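Local structure of POU domain, class 6, transcription factor 1 (Homo sapiens, 3D1N) at residues Q29-T34 against P62-W67; L22-V27 against A43-E48. The protein is a POU-family transcription factor that binds specific DNA sequences, probably preferring a variant of the octamer motif, and here grips the corticotrophin-releasing hormone gene promoter. The protein carries 2 engineered substitutions. One frame throughout, in Å; residues are numbered along the deposited sequence.

Contact 1. Residues Q29-T34 against P62-W67. Unlike the reference sequence in segment 29-34: Met31 (reference Leu).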
ATOM      1  N   GLN K  29       0.035 -18.577  12.488  1.00 87.38           N
ATOM      2  CA  GLN K  29       0.248 -18.378  13.916  1.00 98.03           C
ATOM      3  C   GLN K  29      -0.837 -19.048  14.762  1.00102.27           C
ATOM      4  O   GLN K  29      -0.563 -19.579  15.842  1.00 99.29           O
ATOM      5  CB  GLN K  29       0.354 -16.880  14.231  1.00101.90           C
ATOM      6  CG  GLN K  29       0.018 -16.492  15.664  1.00102.59           C
ATOM      7  CD  GLN K  29      -1.472 -16.267  15.871  1.00117.67           C
ATOM      8  OE1 GLN K  29      -2.020 -16.598  16.928  1.00117.90           O
ATOM      9  NE2 GLN K  29      -2.139 -15.706  14.855  1.00 98.52           N
ATOM     10  N   ALA K  30      -2.068 -19.025  14.264  1.00101.15           N
ATOM     11  CA  ALA K  30      -3.182 -19.653  14.960  1.00101.90           C
ATOM     12  C   ALA K  30      -3.256 -21.133  14.614  1.00102.44           C
ATOM     13  O   ALA K  30      -3.331 -21.982  15.499  1.00104.00           O
ATOM     14  CB  ALA K  30      -4.483 -18.967  14.598  1.00104.68           C
HETATM   15  N   MSE K  31      -3.222 -21.433  13.321  1.00 96.88           N
HETATM   16  CA  MSE K  31      -3.385 -22.802  12.857  1.00100.92           C
HETATM   17  C   MSE K  31      -2.167 -23.662  13.165  1.00103.46           C
HETATM   18  O   MSE K  31      -2.174 -24.870  12.928  1.00103.06           O
HETATM   19  CB  MSE K  31      -3.714 -22.837  11.365  1.00 99.48           C
HETATM   20  CG  MSE K  31      -2.520 -23.006  10.448  1.00 87.28           C
HETATM   21 SE   MSE K  31      -3.102 -23.294   8.596  1.00135.41          SE
HETATM   22  CE  MSE K  31      -4.288 -24.858   8.848  1.00112.60           C
ATOM     23  N   THR K  32      -1.123 -23.037  13.697  1.00106.58           N
ATOM     24  CA  THR K  32       0.027 -23.780  14.182  1.00108.00           C
ATOM     25  C   THR K  32      -0.455 -24.766  15.243  1.00115.72           C
ATOM     26  O   THR K  32      -1.311 -24.435  16.065  1.00111.37           O
ATOM     27  CB  THR K  32       1.090 -22.849  14.765  1.00102.56           C
ATOM     28  OG1 THR K  32       2.291 -23.585  15.007  1.00105.33           O
ATOM     29  CG2 THR K  32       0.603 -22.237  16.063  1.00107.46           C
ATOM     30  N   ALA K  33       0.102 -25.973  15.214  1.00129.87           N
ATOM     31  CA  ALA K  33      -0.446 -27.135  15.932  1.00135.26           C
ATOM     32  C   ALA K  33      -0.935 -26.945  17.382  1.00142.48           C
ATOM     33  O   ALA K  33      -2.094 -27.241  17.670  1.00148.31           O
ATOM     34  CB  ALA K  33       0.505 -28.329  15.833  1.00130.45           C
ATOM     35  N   THR K  34      -0.084 -26.472  18.292  1.00140.35           N
ATOM     36  CA  THR K  34       1.280 -26.048  17.994  1.00144.49           C
ATOM     37  C   THR K  34       2.308 -27.115  18.399  1.00147.31           C
ATOM     38  O   THR K  34       3.519 -26.891  18.316  1.00142.65           O
ATOM     39  CB  THR K  34       1.601 -24.705  18.700  1.00142.13           C
ATOM     40  OG1 THR K  34       0.469 -23.829  18.602  1.00133.45           O
ATOM     41  CG2 THR K  34       2.821 -24.029  18.076  1.00123.33           C
ATOM     42  N   PRO K  62      -4.953 -29.778   2.056  1.00104.99           N
ATOM     43  CA  PRO K  62      -6.020 -30.339   2.896  1.00105.22           C
ATOM     44  C   PRO K  62      -6.166 -29.652   4.249  1.00103.50           C
ATOM     45  O   PRO K  62      -7.246 -29.150   4.568  1.00108.49           O
ATOM     46  CB  PRO K  62      -5.570 -31.788   3.107  1.00110.93           C
ATOM     47  CG  PRO K  62      -4.704 -32.094   1.930  1.00103.32           C
ATOM     48  CD  PRO K  62      -3.997 -30.813   1.617  1.00105.83           C
ATOM     49  N   VAL K  63      -5.098 -29.645   5.040  1.00100.58           N
ATOM     50  CA  VAL K  63      -5.146 -29.057   6.376  1.00114.85           C
ATOM     51  C   VAL K  63      -5.511 -27.571   6.315  1.00110.55           C
ATOM     52  O   VAL K  63      -6.000 -26.992   7.289  1.00104.22           O
ATOM     53  CB  VAL K  63      -3.818 -29.281   7.151  1.00117.47           C
ATOM     54  CG1 VAL K  63      -2.613 -28.864   6.309  1.00101.04           C
ATOM     55  CG2 VAL K  63      -3.840 -28.557   8.498  1.00102.90           C
ATOM     56  N   LEU K  64      -5.286 -26.958   5.158  1.00102.23           N
ATOM     57  CA  LEU K  64      -5.709 -25.583   4.953  1.00101.67           C
ATOM     58  C   LEU K  64      -7.224 -25.472   4.999  1.00105.98           C
ATOM     59  O   LEU K  64      -7.769 -24.838   5.898  1.00108.04           O
ATOM     60  CB  LEU K  64      -5.161 -25.032   3.644  1.00 95.91           C
ATOM     61  CG  LEU K  64      -3.707 -24.597   3.828  1.00107.72           C
ATOM     62  CD1 LEU K  64      -3.288 -23.631   2.740  1.00 91.67           C
ATOM     63  CD2 LEU K  64      -3.524 -23.962   5.209  1.00 84.84           C
ATOM     64  N   GLU K  65      -7.894 -26.098   4.037  1.00108.29           N
ATOM     65  CA  GLU K  65      -9.355 -26.128   4.008  1.00107.36           C
ATOM     66  C   GLU K  65      -9.983 -26.534   5.338  1.00107.23           C
ATOM     67  O   GLU K  65     -11.022 -25.999   5.729  1.00105.71           O
ATOM     68  CB  GLU K  65      -9.854 -27.047   2.896  1.00 97.87           C
ATOM     69  CG  GLU K  65     -10.495 -26.300   1.749  1.00110.75           C
ATOM     70  CD  GLU K  65     -10.505 -27.099   0.465  1.00114.11           C
ATOM     71  OE1 GLU K  65     -11.026 -26.587  -0.552  1.00116.02           O
ATOM     72  OE2 GLU K  65      -9.986 -28.236   0.475  1.00116.82           O
ATOM     73  N   LYS K  66      -9.352 -27.474   6.033  1.00105.10           N
ATOM     74  CA  LYS K  66      -9.845 -27.915   7.334  1.00112.16           C
ATOM     75  C   LYS K  66      -9.636 -26.840   8.401  1.00114.65           C
ATOM     76  O   LYS K  66      -9.590 -27.135   9.598  1.00115.61           O
ATOM     77  CB  LYS K  66      -9.164 -29.221   7.754  1.00108.74           C
ATOM     78  N   TRP K  67      -9.508 -25.595   7.953  1.00112.87           N
ATOM     79  CA  TRP K  67      -9.295 -24.460   8.841  1.00113.07           C
ATOM     80  C   TRP K  67      -9.923 -23.219   8.228  1.00111.22           C
ATOM     81  O   TRP K  67     -10.624 -22.472   8.902  1.00110.91           O
ATOM     82  CB  TRP K  67      -7.805 -24.221   9.049  1.00106.08           C
ATOM     83  CG  TRP K  67      -7.486 -23.494  10.314  1.00110.20           C
ATOM     84  CD1 TRP K  67      -7.253 -24.048  11.540  1.00122.53           C
ATOM     85  CD2 TRP K  67      -7.353 -22.079  10.483  1.00110.82           C
ATOM     86  NE1 TRP K  67      -6.984 -23.065  12.463  1.00114.38           N
ATOM     87  CE2 TRP K  67      -7.038 -21.847  11.841  1.00113.47           C
ATOM     88  CE3 TRP K  67      -7.467 -20.985   9.622  1.00106.77           C
ATOM     89  CZ2 TRP K  67      -6.836 -20.567  12.355  1.00111.60           C
ATOM     90  CZ3 TRP K  67      -7.266 -19.713  10.135  1.00106.51           C
ATOM     91  CH2 TRP K  67      -6.954 -19.516  11.489  1.00109.74           C
TER
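Met31 and Trp67 make a Met-aromatic contact in the all-helical POU-specific domain, where the C-terminal end of helix 24-31, the first helix of the helix-turn-helix, leans on helix 54-73. Met31, modelled as selenomethionine and different from the reference leucine, lays its CB over one face of the indole, a CH-pi contact 3.5 Å from the centroid of the five-membered ring and 14° off its normal. Its SE stands farther off and oblique, 5.0 Å from the same centroid. Trp67 CG, anti to the backbone N (chi1 -156°), starts the indole toward helix 24-31, and the breadth of the ring lets it meet Ala30 as well as Met31; the small Ala30 brings its CB to Trp67 CZ2, obliquely, at 3.6 Å, and Phe85 meets this indole edge-to-face. An alanine in place of Trp67 would probably leave Met31 CB and Ala30 CB facing a gap and Phe85 without its aromatic partner. On the same side of the ring, the selenomethionine chain crosses Leu64 at about a right angle, SE meeting Leu64 CD2 at 3.5 Å, and Leu64 in turn packs on Phe9 and Phe13 of helix 4-18. A bend at chi3 (-55°) brings Met31 CE to Trp67 CB, with Val63 CG2 3.7 Å from Met31 CE.

Contact 2. Residues L22-V27 against A43-E48. Engineered in segment 43-48: Ser45 (natural residue Cys). With nucleotides of chain C.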
ATOM      1  N   LEU K  22      -7.400 -10.735   7.436  1.00 95.99           N
ATOM      2  CA  LEU K  22      -6.457 -11.618   8.121  1.00 88.01           C
ATOM      3  C   LEU K  22      -5.050 -11.618   7.530  1.00 87.31           C
ATOM      4  O   LEU K  22      -4.872 -11.680   6.307  1.00 78.84           O
ATOM      5  CB  LEU K  22      -7.002 -13.042   8.170  1.00 78.71           C
ATOM      6  CG  LEU K  22      -7.896 -13.299   9.382  1.00 89.34           C
ATOM      7  CD1 LEU K  22      -8.377 -14.735   9.387  1.00 67.71           C
ATOM      8  CD2 LEU K  22      -7.166 -12.967  10.681  1.00 63.57           C
ATOM      9  N   THR K  23      -4.054 -11.546   8.412  1.00 57.44           N
ATOM     10  CA  THR K  23      -2.666 -11.628   7.986  1.00 77.94           C
ATOM     11  C   THR K  23      -2.245 -13.093   7.805  1.00 85.58           C
ATOM     12  O   THR K  23      -2.715 -13.980   8.530  1.00 70.70           O
ATOM     13  CB  THR K  23      -1.728 -10.944   8.997  1.00 69.95           C
ATOM     14  OG1 THR K  23      -1.890 -11.542  10.285  1.00 62.69           O
ATOM     15  CG2 THR K  23      -2.046  -9.474   9.105  1.00 54.59           C
ATOM     16  N   GLN K  24      -1.382 -13.340   6.819  1.00 74.69           N
ATOM     17  CA  GLN K  24      -0.752 -14.641   6.655  1.00 66.06           C
ATOM     18  C   GLN K  24      -0.187 -14.993   8.003  1.00 63.39           C
ATOM     19  O   GLN K  24      -0.248 -16.134   8.457  1.00 72.73           O
ATOM     20  CB  GLN K  24       0.404 -14.566   5.652  1.00 58.61           C
ATOM     21  CG  GLN K  24      -0.008 -14.150   4.244  1.00 64.37           C
ATOM     22  CD  GLN K  24       1.182 -13.952   3.322  1.00 64.08           C
ATOM     23  OE1 GLN K  24       2.284 -13.622   3.768  1.00 55.09           O
ATOM     24  NE2 GLN K  24       0.964 -14.152   2.030  1.00 61.22           N
ATOM     25  N   THR K  25       0.354 -13.984   8.657  1.00 49.39           N
ATOM     26  CA  THR K  25       1.069 -14.225   9.886  1.00 71.16           C
ATOM     27  C   THR K  25       0.119 -14.492  11.042  1.00 55.76           C
ATOM     28  O   THR K  25       0.543 -14.819  12.138  1.00 69.08           O
ATOM     29  CB  THR K  25       2.076 -13.095  10.178  1.00 72.80           C
ATOM     30  OG1 THR K  25       2.450 -13.122  11.562  1.00 48.63           O
ATOM     31  CG2 THR K  25       1.492 -11.735   9.793  1.00 63.83           C
ATOM     32  N   GLN K  26      -1.173 -14.381  10.779  1.00 76.16           N
ATOM     33  CA  GLN K  26      -2.177 -14.805  11.750  1.00 86.05           C
ATOM     34  C   GLN K  26      -2.562 -16.246  11.484  1.00 86.17           C
ATOM     35  O   GLN K  26      -2.550 -17.078  12.388  1.00 85.09           O
ATOM     36  CB  GLN K  26      -3.422 -13.930  11.664  1.00 80.35           C
ATOM     37  CG  GLN K  26      -3.378 -12.717  12.564  1.00 84.62           C
ATOM     38  CD  GLN K  26      -4.509 -11.752  12.285  1.00 79.69           C
ATOM     39  OE1 GLN K  26      -4.833 -11.457  11.125  1.00 58.60           O
ATOM     40  NE2 GLN K  26      -5.113 -11.245  13.354  1.00 78.91           N
ATOM     41  N   VAL K  27      -2.920 -16.516  10.232  1.00 78.60           N
ATOM     42  CA  VAL K  27      -3.247 -17.858   9.776  1.00 83.67           C
ATOM     43  C   VAL K  27      -2.312 -18.871  10.420  1.00 84.26           C
ATOM     44  O   VAL K  27      -2.701 -19.597  11.332  1.00 79.28           O
ATOM     45  CB  VAL K  27      -3.126 -17.971   8.239  1.00 76.48           C
ATOM     46  CG1 VAL K  27      -3.631 -19.319   7.758  1.00 77.48           C
ATOM     47  CG2 VAL K  27      -3.890 -16.852   7.558  1.00 71.99           C
ATOM     48  N   ALA K  43       5.594 -19.971   5.274  1.00 58.01           N
ATOM     49  CA  ALA K  43       4.806 -21.076   4.737  1.00 57.82           C
ATOM     50  C   ALA K  43       3.599 -20.533   3.968  1.00 72.52           C
ATOM     51  O   ALA K  43       3.488 -20.708   2.746  1.00 56.62           O
ATOM     52  CB  ALA K  43       4.351 -21.980   5.865  1.00 48.11           C
ATOM     53  N   ILE K  44       2.715 -19.846   4.694  1.00 67.43           N
ATOM     54  CA  ILE K  44       1.505 -19.270   4.118  1.00 61.74           C
ATOM     55  C   ILE K  44       1.798 -18.467   2.860  1.00 67.61           C
ATOM     56  O   ILE K  44       1.157 -18.655   1.820  1.00 60.19           O
ATOM     57  CB  ILE K  44       0.819 -18.339   5.114  1.00 73.17           C
ATOM     58  CG1 ILE K  44       0.958 -18.890   6.538  1.00 81.68           C
ATOM     59  CG2 ILE K  44      -0.634 -18.117   4.709  1.00 69.35           C
ATOM     60  CD1 ILE K  44       0.103 -20.107   6.833  1.00 71.82           C
ATOM     61  N   SER K  45       2.768 -17.565   2.966  1.00 54.76           N
ATOM     62  CA  SER K  45       3.205 -16.802   1.812  1.00 59.69           C
ATOM     63  C   SER K  45       3.534 -17.718   0.625  1.00 74.51           C
ATOM     64  O   SER K  45       2.846 -17.661  -0.406  1.00 54.65           O
ATOM     65  CB  SER K  45       4.406 -15.933   2.165  1.00 45.60           C
ATOM     66  OG  SER K  45       4.873 -15.270   1.002  1.00 48.97           O
ATOM     67  N   ARG K  46       4.566 -18.561   0.794  1.00 75.16           N
ATOM     68  CA  ARG K  46       5.027 -19.506  -0.238  1.00 69.76           C
ATOM     69  C   ARG K  46       3.856 -20.283  -0.811  1.00 76.90           C
ATOM     70  O   ARG K  46       3.715 -20.400  -2.029  1.00 70.75           O
ATOM     71  CB  ARG K  46       6.035 -20.524   0.318  1.00 70.23           C
ATOM     72  CG  ARG K  46       7.180 -19.967   1.143  1.00 74.03           C
ATOM     73  CD  ARG K  46       8.399 -19.670   0.312  1.00 64.41           C
ATOM     74  NE  ARG K  46       9.124 -20.881  -0.052  1.00105.45           N
ATOM     75  CZ  ARG K  46      10.282 -20.886  -0.709  1.00103.26           C
ATOM     76  NH1 ARG K  46      10.850 -19.741  -1.074  1.00 94.68           N
ATOM     77  NH2 ARG K  46      10.871 -22.038  -1.005  1.00 80.78           N
ATOM     78  N   PHE K  47       3.025 -20.825   0.076  1.00 60.05           N
ATOM     79  CA  PHE K  47       1.856 -21.573  -0.352  1.00 70.72           C
ATOM     80  C   PHE K  47       1.033 -20.773  -1.352  1.00 85.12           C
ATOM     81  O   PHE K  47       0.830 -21.191  -2.499  1.00 72.49           O
ATOM     82  CB  PHE K  47       0.970 -21.926   0.837  1.00 50.93           C
ATOM     83  CG  PHE K  47      -0.167 -22.842   0.473  1.00 92.38           C
ATOM     84  CD1 PHE K  47      -1.360 -22.333  -0.029  1.00 80.41           C
ATOM     85  CD2 PHE K  47      -0.034 -24.222   0.605  1.00103.26           C
ATOM     86  CE1 PHE K  47      -2.403 -23.179  -0.376  1.00 91.26           C
ATOM     87  CE2 PHE K  47      -1.072 -25.074   0.261  1.00 96.11           C
ATOM     88  CZ  PHE K  47      -2.259 -24.551  -0.232  1.00 99.24           C
ATOM     89  N   GLU K  48       0.556 -19.622  -0.887  1.00 81.40           N
ATOM     90  CA  GLU K  48      -0.263 -18.729  -1.684  1.00 62.78           C
ATOM     91  C   GLU K  48       0.350 -18.483  -3.043  1.00 74.49           C
ATOM     92  O   GLU K  48      -0.298 -18.674  -4.073  1.00 78.30           O
ATOM     93  CB  GLU K  48      -0.399 -17.401  -0.963  1.00 75.49           C
ATOM     94  CG  GLU K  48      -1.219 -17.476   0.297  1.00 83.03           C
ATOM     95  CD  GLU K  48      -1.663 -16.110   0.757  1.00 88.98           C
ATOM     96  OE1 GLU K  48      -1.071 -15.111   0.291  1.00 85.68           O
ATOM     97  OE2 GLU K  48      -2.604 -16.037   1.577  1.00100.41           O
TER
ATOM     98  P    DA C  10      -0.567  -9.974   4.656  1.00 72.35           P
ATOM     99  OP1  DA C  10      -1.802 -10.002   3.841  1.00 58.04           O
ATOM    100  OP2  DA C  10      -0.398 -10.824   5.867  1.00 49.31           O
ATOM    101  O5'  DA C  10       0.609 -10.189   3.603  1.00 51.11           O
ATOM    102  C5'  DA C  10       0.785  -9.259   2.544  1.00 42.44           C
ATOM    103  C4'  DA C  10       2.110  -9.528   1.831  1.00 65.77           C
ATOM    104  O4'  DA C  10       3.252  -9.140   2.640  1.00 56.90           O
ATOM    105  C3'  DA C  10       2.354 -10.991   1.456  1.00 62.82           C
ATOM    106  O3'  DA C  10       2.626 -11.029   0.057  1.00 69.68           O
ATOM    107  C2'  DA C  10       3.521 -11.455   2.343  1.00 52.22           C
ATOM    108  C1'  DA C  10       4.262 -10.142   2.582  1.00 42.16           C
ATOM    109  N9   DA C  10       5.070  -9.987   3.802  1.00 34.81           N
ATOM    110  C8   DA C  10       4.687 -10.184   5.110  1.00 41.26           C
ATOM    111  N7   DA C  10       5.636  -9.920   6.000  1.00 33.33           N
ATOM    112  C5   DA C  10       6.723  -9.510   5.221  1.00 36.80           C
ATOM    113  C6   DA C  10       8.042  -9.088   5.552  1.00 35.71           C
ATOM    114  N6   DA C  10       8.492  -9.006   6.823  1.00 26.08           N
ATOM    115  N1   DA C  10       8.881  -8.768   4.527  1.00 30.71           N
ATOM    116  C2   DA C  10       8.420  -8.850   3.273  1.00 34.49           C
ATOM    117  N3   DA C  10       7.202  -9.213   2.834  1.00 27.52           N
ATOM    118  C4   DA C  10       6.390  -9.542   3.868  1.00 37.93           C
ATOM    119  P    DA C  11       2.930 -12.416  -0.671  1.00 69.03           P
ATOM    120  OP1  DA C  11       2.532 -12.379  -2.102  1.00 54.49           O
ATOM    121  OP2  DA C  11       2.406 -13.495   0.197  1.00 54.37           O
ATOM    122  O5'  DA C  11       4.525 -12.296  -0.649  1.00 52.95           O
ATOM    123  C5'  DA C  11       5.082 -11.398  -1.618  1.00 51.77           C
ATOM    124  C4'  DA C  11       6.599 -11.282  -1.535  1.00 63.51           C
ATOM    125  O4'  DA C  11       6.998 -11.156  -0.153  1.00 57.37           O
ATOM    126  C3'  DA C  11       7.374 -12.467  -2.095  1.00 46.46           C
ATOM    127  O3'  DA C  11       8.158 -12.022  -3.188  1.00 59.26           O
ATOM    128  C2'  DA C  11       8.217 -12.972  -0.919  1.00 57.93           C
ATOM    129  C1'  DA C  11       8.215 -11.815   0.070  1.00 37.48           C
ATOM    130  N9   DA C  11       8.178 -12.140   1.494  1.00 39.21           N
ATOM    131  C8   DA C  11       7.167 -12.758   2.206  1.00 37.23           C
ATOM    132  N7   DA C  11       7.430 -12.878   3.504  1.00 32.97           N
ATOM    133  C5   DA C  11       8.691 -12.293   3.642  1.00 35.62           C
ATOM    134  C6   DA C  11       9.540 -12.095   4.757  1.00 38.97           C
ATOM    135  N6   DA C  11       9.225 -12.474   5.998  1.00 28.13           N
ATOM    136  N1   DA C  11      10.727 -11.483   4.547  1.00 34.93           N
ATOM    137  C2   DA C  11      11.023 -11.098   3.297  1.00 42.01           C
ATOM    138  N3   DA C  11      10.315 -11.224   2.169  1.00 32.13           N
ATOM    139  C4   DA C  11       9.154 -11.833   2.417  1.00 22.08           C
ATOM    140  P    DT C   9      -0.760  -5.769  10.078  1.00 61.46           P
ATOM    141  OP1  DT C   9      -2.229  -5.958   9.975  1.00 49.12           O
ATOM    142  OP2  DT C   9      -0.064  -6.129  11.337  1.00 47.92           O
ATOM    143  O5'  DT C   9      -0.104  -6.474   8.810  1.00 51.16           O
ATOM    144  C5'  DT C   9      -0.627  -6.085   7.559  1.00 45.84           C
ATOM    145  C4'  DT C   9       0.223  -6.606   6.417  1.00 57.90           C
ATOM    146  O4'  DT C   9       1.570  -6.102   6.534  1.00 58.18           O
ATOM    147  C3'  DT C   9       0.352  -8.122   6.323  1.00 61.92           C
ATOM    148  O3'  DT C   9      -0.261  -8.470   5.088  1.00 81.43           O
ATOM    149  C2'  DT C   9       1.865  -8.376   6.363  1.00 55.44           C
ATOM    150  C1'  DT C   9       2.428  -7.030   5.921  1.00 48.28           C
ATOM    151  N1   DT C   9       3.799  -6.637   6.369  1.00 33.66           N
ATOM    152  C2   DT C   9       4.769  -6.420   5.407  1.00 46.40           C
ATOM    153  O2   DT C   9       4.566  -6.558   4.204  1.00 44.65           O
ATOM    154  N3   DT C   9       5.994  -6.040   5.912  1.00 42.63           N
ATOM    155  C4   DT C   9       6.329  -5.850   7.244  1.00 43.31           C
ATOM    156  O4   DT C   9       7.450  -5.504   7.617  1.00 31.17           O
ATOM    157  C5   DT C   9       5.267  -6.092   8.191  1.00 43.58           C
ATOM    158  C7   DT C   9       5.638  -6.211   9.644  1.00 19.55           C
ATOM    159  C6   DT C   9       4.062  -6.460   7.715  1.00 33.30           C
TER
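The backbones of Gln24 and Ile44 bring their CA atoms within 5.7 Å, where the first turn of helix 24-31, with Thr23 at its N-cap, meets the middle of helix 41-49, the second helix of the POU-specific helix-turn-helix. Gln24 carries the contact. Its CG is anti to the carbonyl carbon (chi1 -62°), and the chain runs on extended, sliding past Ile44 in the opposite direction, with Gln24 CB 3.8 Å from Ile44 CG2. At its end, NE2 donates to Glu48 OE1 over 2.8 Å; the acceptor lies in the amide plane, but the amide meets the carboxylate from above, 67° out of its plane. NE2 also bonds to OP2 of DA11 of chain C, modelled very short, so its length is doubtful. Gln24 OE1 accepts from Gln41 NE2, the pairing of helix-start glutamines familiar from POU-specific and lambda-repressor-like domains, which settles how the amide is turned. An amide suits this place: its two N-H groups serve carboxylate and phosphate together and would probably ease their repulsion. Ser45, engineered from cysteine, adds a bond from its OG to the same OP2 at 3.1 Å, and the Gln24 backbone N gives one to OP2 of DA10 of chain C at 2.9 Å. Behind this polar row, branched Val27 and Ile44 pack CG1 to CD1 at 3.9 Å. Arg17 of helix 4-18 forms a salt bridge with Glu48 OE2, and Phe47 turns to Leu60 of helix 54-73.

In the fold
Both contacts lie in the POU-specific domain and share helix 24-31: contact 2 uses its N-terminal turn, contact 1 its C-terminal end, with centres 11 Å apart. Their segments alternate along the chain, 22-27, 29-34, 43-48, then 62-67, so the interlocked contacts tie helix 24-31 first to helix 41-49 and then to helix 54-73, which follow each other in sequence. They touch where Leu64 CD1 packs against Phe47 CE1 at 3.3 Å. Contact 2 joins the two helices of the helix-turn-helix at the DNA backbone, whereas contact 1, about 7 Å from the nucleic acid at its nearest atom, fastens the far end of the shared helix to the rest of the bundle.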